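Local coordinates for single-stranded DNA-binding protein WHY3, chloroplastic (Arabidopsis thaliana, PDB 4KOQ) that binds single-stranded DNA, keeps the plastid genome stable by preventing illegitimate recombination, and in the nucleus represses transcription of the kinesin gene KP1, at residues Val146-Ser149 with Ala150-Val154; Ser69-Val72 with Thr73-Gly76; Val124-Lys127 with Leu128-Val131. All coordinates share one frame; numbering follows the deposited sequence.

Interaction 1: Val146-Ser149 with Ala150-Val154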
loop_
_atom_site.group_PDB
_atom_site.type_symbol
_atom_site.label_atom_id
_atom_site.label_comp_id
_atom_site.label_asym_id
_atom_site.label_seq_id
_atom_site.Cartn_x
_atom_site.Cartn_y
_atom_site.Cartn_z
ATOM N N VAL A 146 -12.857 3.322 -0.710
ATOM C CA VAL A 146 -12.644 2.384 0.380
ATOM C C VAL A 146 -12.397 1.008 -0.250
ATOM O O VAL A 146 -11.463 0.300 0.132
ATOM C CB VAL A 146 -13.834 2.306 1.308
ATOM C CG1 VAL A 146 -13.673 1.178 2.353
ATOM C CG2 VAL A 146 -14.016 3.633 2.045
ATOM N N LEU A 147 -13.256 0.616 -1.186
ATOM C CA LEU A 147 -13.028 -0.675 -1.904
ATOM C C LEU A 147 -11.697 -0.755 -2.615
ATOM O O LEU A 147 -10.977 -1.765 -2.503
ATOM C CB LEU A 147 -14.170 -0.977 -2.890
ATOM C CG LEU A 147 -15.563 -1.055 -2.303
ATOM C CD1 LEU A 147 -16.633 -1.440 -3.349
ATOM C CD2 LEU A 147 -15.615 -2.009 -1.117
ATOM N N ILE A 148 -11.338 0.278 -3.361
ATOM C CA ILE A 148 -10.025 0.286 -3.995
ATOM C C ILE A 148 -8.887 0.092 -2.994
ATOM O O ILE A 148 -7.957 -0.703 -3.237
ATOM C CB ILE A 148 -9.781 1.561 -4.839
ATOM C CG1 ILE A 148 -10.772 1.665 -5.992
ATOM C CG2 ILE A 148 -8.365 1.559 -5.399
ATOM C CD1 ILE A 148 -10.711 3.029 -6.673
ATOM N N SER A 149 -8.926 0.810 -1.876
ATOM C CA SER A 149 -7.901 0.628 -0.866
ATOM C C SER A 149 -7.882 -0.799 -0.314
ATOM O O SER A 149 -6.816 -1.427 -0.230
ATOM C CB SER A 149 -8.047 1.674 0.245
ATOM O OG SER A 149 -7.255 1.398 1.398
ATOM N N ALA A 150 -9.070 -1.333 0.039
ATOM C CA ALA A 150 -9.180 -2.669 0.597
ATOM C C ALA A 150 -8.757 -3.734 -0.426
ATOM O O ALA A 150 -8.123 -4.719 -0.061
ATOM C CB ALA A 150 -10.621 -2.940 1.059
ATOM N N PHE A 151 -9.122 -3.525 -1.695
ATOM C CA PHE A 151 -8.793 -4.471 -2.771
ATOM C C PHE A 151 -7.275 -4.499 -3.037
ATOM O O PHE A 151 -6.656 -5.576 -3.193
ATOM C CB PHE A 151 -9.525 -4.120 -4.090
ATOM C CG PHE A 151 -11.025 -4.346 -4.084
ATOM C CD1 PHE A 151 -11.686 -4.864 -2.989
ATOM C CD2 PHE A 151 -11.771 -4.056 -5.214
ATOM C CE1 PHE A 151 -13.055 -5.067 -3.016
ATOM C CE2 PHE A 151 -13.155 -4.262 -5.219
ATOM C CZ PHE A 151 -13.771 -4.760 -4.145
ATOM N N ASN A 152 -6.663 -3.329 -3.109
ATOM C CA ASN A 152 -5.206 -3.279 -3.256
ATOM C C ASN A 152 -4.491 -3.903 -2.060
ATOM O O ASN A 152 -3.474 -4.585 -2.209
ATOM C CB ASN A 152 -4.725 -1.857 -3.509
ATOM C CG ASN A 152 -4.761 -1.496 -4.957
ATOM O OD1 ASN A 152 -4.343 -2.278 -5.804
ATOM N ND2 ASN A 152 -5.263 -0.300 -5.266
ATOM N N PHE A 153 -5.007 -3.682 -0.868
ATOM C CA PHE A 153 -4.490 -4.342 0.318
ATOM C C PHE A 153 -4.550 -5.871 0.213
ATOM O O PHE A 153 -3.594 -6.590 0.564
ATOM C CB PHE A 153 -5.233 -3.879 1.563
ATOM C CG PHE A 153 -5.031 -4.757 2.745
ATOM C CD1 PHE A 153 -3.908 -4.589 3.555
ATOM C CD2 PHE A 153 -5.924 -5.757 3.063
ATOM C CE1 PHE A 153 -3.703 -5.400 4.632
ATOM C CE2 PHE A 153 -5.698 -6.580 4.162
ATOM C CZ PHE A 153 -4.584 -6.399 4.935
ATOM N N VAL A 154 -5.688 -6.383 -0.224
ATOM C CA VAL A 154 -5.945 -7.803 -0.082
ATOM C C VAL A 154 -5.311 -8.629 -1.188
ATOM O O VAL A 154 -5.042 -9.811 -0.998
ATOM C CB VAL A 154 -7.466 -8.079 0.053
ATOM C CG1 VAL A 154 -8.136 -8.099 -1.280
ATOM C CG2 VAL A 154 -7.681 -9.353 0.829
#
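Four consecutive i to i+4 hydrogen bonds join Val-146 through Ser-149 to Ala-150 through Phe-153, all with N-H...O angles of 157° or more. The shortest runs from Phe-151 N to Leu-147 O, at 2.7 Å. The same two residues carry the main side-chain contact. The ring of Phe-151 lies back over the helix. Leu-147 O sits over one face of it, 3.0 Å from Phe-151 CG. Leu-147 CB covers the far part of that face in a CH-pi contact, 4.2 Å from the ring centroid. A chi2 of -2° turns this face, rather than the ring edge, to the Leu-147 carbonyl. This is the long helix 141-158 of the Whirly domain, the part of the longer protein held in this chain, and it takes part in the tetramer interface. Phe-151 also packs on Leu-78 and Val-79 of helix 72-79. On another side, Ser-149 meets Asn-152 of a second subunit, and Ala-150 meets Trp-161 of that subunit. Ile-148 and Asn-152 run side by side, pointing the same way. Ile-148 CG2, anti to its own backbone N, reaches 3.6 Å from Asn-152 ND2. Farther along, Phe-153 CB rests 3.4 Å from Ser-149 O.

Interaction 2: Ser69-Val72 with Thr73-Gly76. With PO4 (phosphate ion), chain B.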
loop_
_atom_site.group_PDB
_atom_site.type_symbol
_atom_site.label_atom_id
_atom_site.label_comp_id
_atom_site.label_asym_id
_atom_site.label_seq_id
_atom_site.Cartn_x
_atom_site.Cartn_y
_atom_site.Cartn_z
ATOM N N SER A 69 -18.458 -14.588 -6.844
ATOM C CA SER A 69 -17.075 -14.729 -6.394
ATOM C C SER A 69 -16.097 -13.964 -7.267
ATOM O O SER A 69 -15.803 -14.401 -8.381
ATOM C CB SER A 69 -16.686 -16.205 -6.437
ATOM O OG SER A 69 -17.494 -16.943 -5.535
ATOM N N LEU A 70 -15.549 -12.866 -6.749
ATOM C CA LEU A 70 -14.643 -12.031 -7.523
ATOM C C LEU A 70 -13.238 -12.564 -7.436
ATOM O O LEU A 70 -12.688 -12.635 -6.333
ATOM C CB LEU A 70 -14.593 -10.619 -6.924
ATOM C CG LEU A 70 -15.409 -9.436 -7.399
ATOM C CD1 LEU A 70 -14.753 -8.178 -6.788
ATOM C CD2 LEU A 70 -15.492 -9.327 -8.896
ATOM N N SER A 71 -12.670 -12.947 -8.572
ATOM C CA SER A 71 -11.315 -13.462 -8.642
ATOM C C SER A 71 -10.285 -12.345 -8.528
ATOM O O SER A 71 -10.577 -11.142 -8.698
ATOM C CB SER A 71 -11.094 -14.186 -9.964
ATOM O OG SER A 71 -10.991 -13.219 -10.994
ATOM N N VAL A 72 -9.045 -12.753 -8.292
ATOM C CA VAL A 72 -7.923 -11.823 -8.318
ATOM C C VAL A 72 -7.887 -10.963 -9.578
ATOM O O VAL A 72 -7.682 -9.751 -9.499
ATOM C CB VAL A 72 -6.628 -12.637 -8.131
ATOM C CG1 VAL A 72 -5.428 -11.876 -8.545
ATOM C CG2 VAL A 72 -6.536 -13.112 -6.680
ATOM N N THR A 73 -8.048 -11.570 -10.757
ATOM C CA THR A 73 -7.989 -10.795 -12.010
ATOM C C THR A 73 -9.134 -9.803 -12.083
ATOM O O THR A 73 -8.953 -8.683 -12.487
ATOM C CB THR A 73 -8.025 -11.722 -13.250
ATOM O OG1 THR A 73 -6.886 -12.586 -13.205
ATOM C CG2 THR A 73 -7.988 -10.923 -14.545
ATOM N N GLU A 74 -10.309 -10.226 -11.645
ATOM C CA GLU A 74 -11.470 -9.326 -11.608
ATOM C C GLU A 74 -11.312 -8.152 -10.655
ATOM O O GLU A 74 -11.677 -7.032 -10.982
ATOM C CB GLU A 74 -12.737 -10.133 -11.309
ATOM C CG GLU A 74 -13.146 -11.000 -12.467
ATOM C CD GLU A 74 -14.130 -12.133 -12.134
ATOM O OE1 GLU A 74 -14.421 -12.409 -10.949
ATOM O OE2 GLU A 74 -14.601 -12.809 -13.095
ATOM N N ILE A 75 -10.705 -8.404 -9.492
ATOM C CA ILE A 75 -10.297 -7.349 -8.607
ATOM C C ILE A 75 -9.354 -6.430 -9.336
ATOM O O ILE A 75 -9.457 -5.218 -9.241
ATOM C CB ILE A 75 -9.642 -7.903 -7.329
ATOM C CG1 ILE A 75 -10.664 -8.715 -6.549
ATOM C CG2 ILE A 75 -9.061 -6.732 -6.542
ATOM C CD1 ILE A 75 -10.093 -9.779 -5.613
ATOM N N GLY A 76 -8.407 -6.986 -10.101
ATOM C CA GLY A 76 -7.544 -6.125 -10.869
ATOM C C GLY A 76 -8.275 -5.217 -11.852
ATOM O O GLY A 76 -7.908 -4.046 -12.030
HETATM P P PO4 B . -19.925 -17.415 -8.495
HETATM O O1 PO4 B . -20.970 -16.910 -7.544
HETATM O O2 PO4 B . -20.553 -18.286 -9.555
HETATM O O3 PO4 B . -19.210 -16.312 -9.196
HETATM O O4 PO4 B . -18.890 -18.187 -7.700
#
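Ser-71 and Glu-74 form a capping box at the start of helix 72-79, where the chain leaves strand 59-70. Two reciprocal hydrogen bonds make it. Glu-74 N gives to Ser-71 OG at 3.1 Å, and Ser-71 N gives to Glu-74 OE1 at 3.0 Å. Both are nearly straight. OE1 is met from above the carboxylate plane, 37° out of it. Ser-71 OG stands between its backbone N and carbonyl carbon (chi1 74°), which turns it to the helix N-H. The other carboxylate oxygen, OE2, bonds to His-91, so both ends of the group are held. An alanine in place of Glu-74 would probably leave Ser-71 N and His-91 without their acceptor and the box without one of its two bonds. The first helical backbone bonds follow, from Ile-75 N to Ser-71 O and from Gly-76 N to Val-72 O.

Apolar contacts lie beside the cap. Leu-70 crosses both Glu-74 and Ile-75: its CD2 is 3.7 Å from Glu-74 CB, and its CD1 is 4.1 Å from Ile-75 CG1.

On the strand side, a phosphate ion, probably from the crystallisation liquor, is held by His-91, Lys-105 and Ser-69. Ser-69 grips it twice: its N donates to phosphate O3 at 3.0 Å, and its OG to phosphate O4 at 2.9 Å.

Interaction 3: Val124-Lys127 with Leu128-Val131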
loop_
_atom_site.group_PDB
_atom_site.type_symbol
_atom_site.label_atom_id
_atom_site.label_comp_id
_atom_site.label_asym_id
_atom_site.label_seq_id
_atom_site.Cartn_x
_atom_site.Cartn_y
_atom_site.Cartn_z
ATOM N N VAL A 124 -28.604 -12.760 -12.056
ATOM C CA VAL A 124 -28.451 -14.200 -12.054
ATOM C C VAL A 124 -29.613 -14.751 -12.901
ATOM O O VAL A 124 -30.750 -14.555 -12.544
ATOM C CB VAL A 124 -28.546 -14.756 -10.637
ATOM C CG1 VAL A 124 -28.401 -16.260 -10.662
ATOM C CG2 VAL A 124 -27.455 -14.128 -9.696
ATOM N N GLN A 125 -29.291 -15.424 -13.996
ATOM C CA GLN A 125 -30.259 -15.682 -15.043
ATOM C C GLN A 125 -30.406 -17.178 -15.186
ATOM O O GLN A 125 -29.423 -17.879 -15.414
ATOM C CB GLN A 125 -29.783 -15.069 -16.355
ATOM C CG GLN A 125 -29.504 -13.563 -16.277
ATOM C CD GLN A 125 -28.649 -13.071 -17.431
ATOM O OE1 GLN A 125 -28.432 -13.790 -18.405
ATOM N NE2 GLN A 125 -28.150 -11.848 -17.322
ATOM N N ASN A 126 -31.628 -17.658 -15.011
ATOM C CA ASN A 126 -31.956 -19.050 -15.279
ATOM C C ASN A 126 -32.902 -19.088 -16.457
ATOM O O ASN A 126 -34.097 -18.847 -16.288
ATOM C CB ASN A 126 -32.627 -19.680 -14.067
ATOM C CG ASN A 126 -32.902 -21.161 -14.256
ATOM O OD1 ASN A 126 -33.159 -21.626 -15.369
ATOM N ND2 ASN A 126 -32.837 -21.911 -13.169
ATOM N N LYS A 127 -32.367 -19.379 -17.642
ATOM C CA LYS A 127 -33.132 -19.283 -18.892
ATOM C C LYS A 127 -34.242 -20.328 -18.997
ATOM O O LYS A 127 -35.367 -20.004 -19.393
ATOM C CB LYS A 127 -32.209 -19.397 -20.110
ATOM C CG LYS A 127 -31.642 -20.785 -20.328
ATOM C CD LYS A 127 -30.543 -20.783 -21.376
ATOM C CE LYS A 127 -29.187 -20.570 -20.740
ATOM N NZ LYS A 127 -29.106 -19.313 -19.934
ATOM N N LEU A 128 -33.924 -21.574 -18.648
ATOM C CA LEU A 128 -34.915 -22.652 -18.667
ATOM C C LEU A 128 -36.124 -22.321 -17.783
ATOM O O LEU A 128 -37.244 -22.783 -18.038
ATOM C CB LEU A 128 -34.286 -23.980 -18.213
ATOM C CG LEU A 128 -33.974 -24.139 -16.719
ATOM C CD1 LEU A 128 -34.480 -25.481 -16.206
ATOM C CD2 LEU A 128 -32.480 -23.994 -16.452
ATOM N N LEU A 129 -35.892 -21.516 -16.749
ATOM C CA LEU A 129 -36.932 -21.156 -15.795
ATOM C C LEU A 129 -37.498 -19.749 -16.068
ATOM O O LEU A 129 -38.388 -19.280 -15.344
ATOM C CB LEU A 129 -36.361 -21.247 -14.376
ATOM C CG LEU A 129 -37.309 -21.233 -13.176
ATOM C CD1 LEU A 129 -37.505 -22.633 -12.613
ATOM C CD2 LEU A 129 -36.775 -20.301 -12.101
ATOM N N ASN A 130 -37.000 -19.094 -17.122
ATOM C CA ASN A 130 -37.414 -17.725 -17.482
ATOM C C ASN A 130 -37.389 -16.756 -16.302
ATOM O O ASN A 130 -38.321 -15.976 -16.097
ATOM C CB ASN A 130 -38.811 -17.709 -18.117
ATOM C CG ASN A 130 -38.846 -18.417 -19.448
ATOM O OD1 ASN A 130 -37.806 -18.623 -20.075
ATOM N ND2 ASN A 130 -40.043 -18.796 -19.892
ATOM N N VAL A 131 -36.311 -16.802 -15.528
ATOM C CA VAL A 131 -36.155 -15.876 -14.428
ATOM C C VAL A 131 -34.778 -15.199 -14.501
ATOM O O VAL A 131 -33.763 -15.819 -14.792
ATOM C CB VAL A 131 -36.368 -16.576 -13.066
ATOM C CG1 VAL A 131 -36.230 -15.593 -11.935
ATOM C CG2 VAL A 131 -37.748 -17.215 -13.019
#
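The side-chain amide of Asn-126 turns one face to Leu-129, whose CB sits over it, 3.5 Å from Asn-126 CG. Leu-129 N approaches from this same face, well above the amide plane, and gives a hydrogen bond to Asn-126 OD1 at 3.1 Å. Leu-128 lies beside OD1. There Leu-128 CD2 is modelled too close to OD1, so the exact place of that oxygen, and with it the bond from Leu-129, is less sure.

The setting is a beta hairpin. It links strand 117-126 to strand 131-140 through a type I turn from Lys-127 to Asn-130. Asn-130 and Val-131 both face Asn-126, which is a G1 beta bulge. Asn-130 has the left-handed backbone (phi 49°, psi 46°) usual at the bulge position, a backbone that asparagine adopts more readily than most residues.

Asn-126 and Val-131 are an antiparallel hydrogen-bonded pair. Asn-126 N gives to Val-131 O at 2.8 Å, and Val-131 N gives back to Asn-126 O at 3.1 Å. Asn-126 O also takes a weak bond from Leu-129 N. That N-H may thus be shared between the backbone and side-chain oxygens of Asn-126. Asn-126 CG is anti to its backbone N (chi1 -176°), which carries the amide over to the turn.

The hairpin tip is a surface feature, and no other subunit touches it. Farther down the strand, Gln-125 bonds to Ser-123 through NE2, and its side chain touches Val-106 of strand 103-111. Gln-125 CA makes a C-H...O contact of 3.5 Å with Val-131 O. Within the turn, Asn-130 N bonds to Lys-127 O at 2.9 Å, coming from well above the carbonyl plane.

In the fold
Interactions 1 and 2 lie close together in the helical part of the fold. Their centres are about 12 Å apart, and they touch where Phe-151 CB packs on Ile-75 CG2 at 3.6 Å. Helix 72-79 and helix 141-158 meet there. Interaction 3 stands apart, about 33 Å from interaction 1 and 25 Å from interaction 2 between centres. It shares no element with them. The chemistry follows the place. The 146-154 segment of helix 141-158 is mostly buried, and its contact is regular backbone bonding and aromatic packing near other subunits. The partly buried 69-76 site is polar at a helix start, with apolar support. The exposed 124-131 tip depends chiefly on backbone bonds.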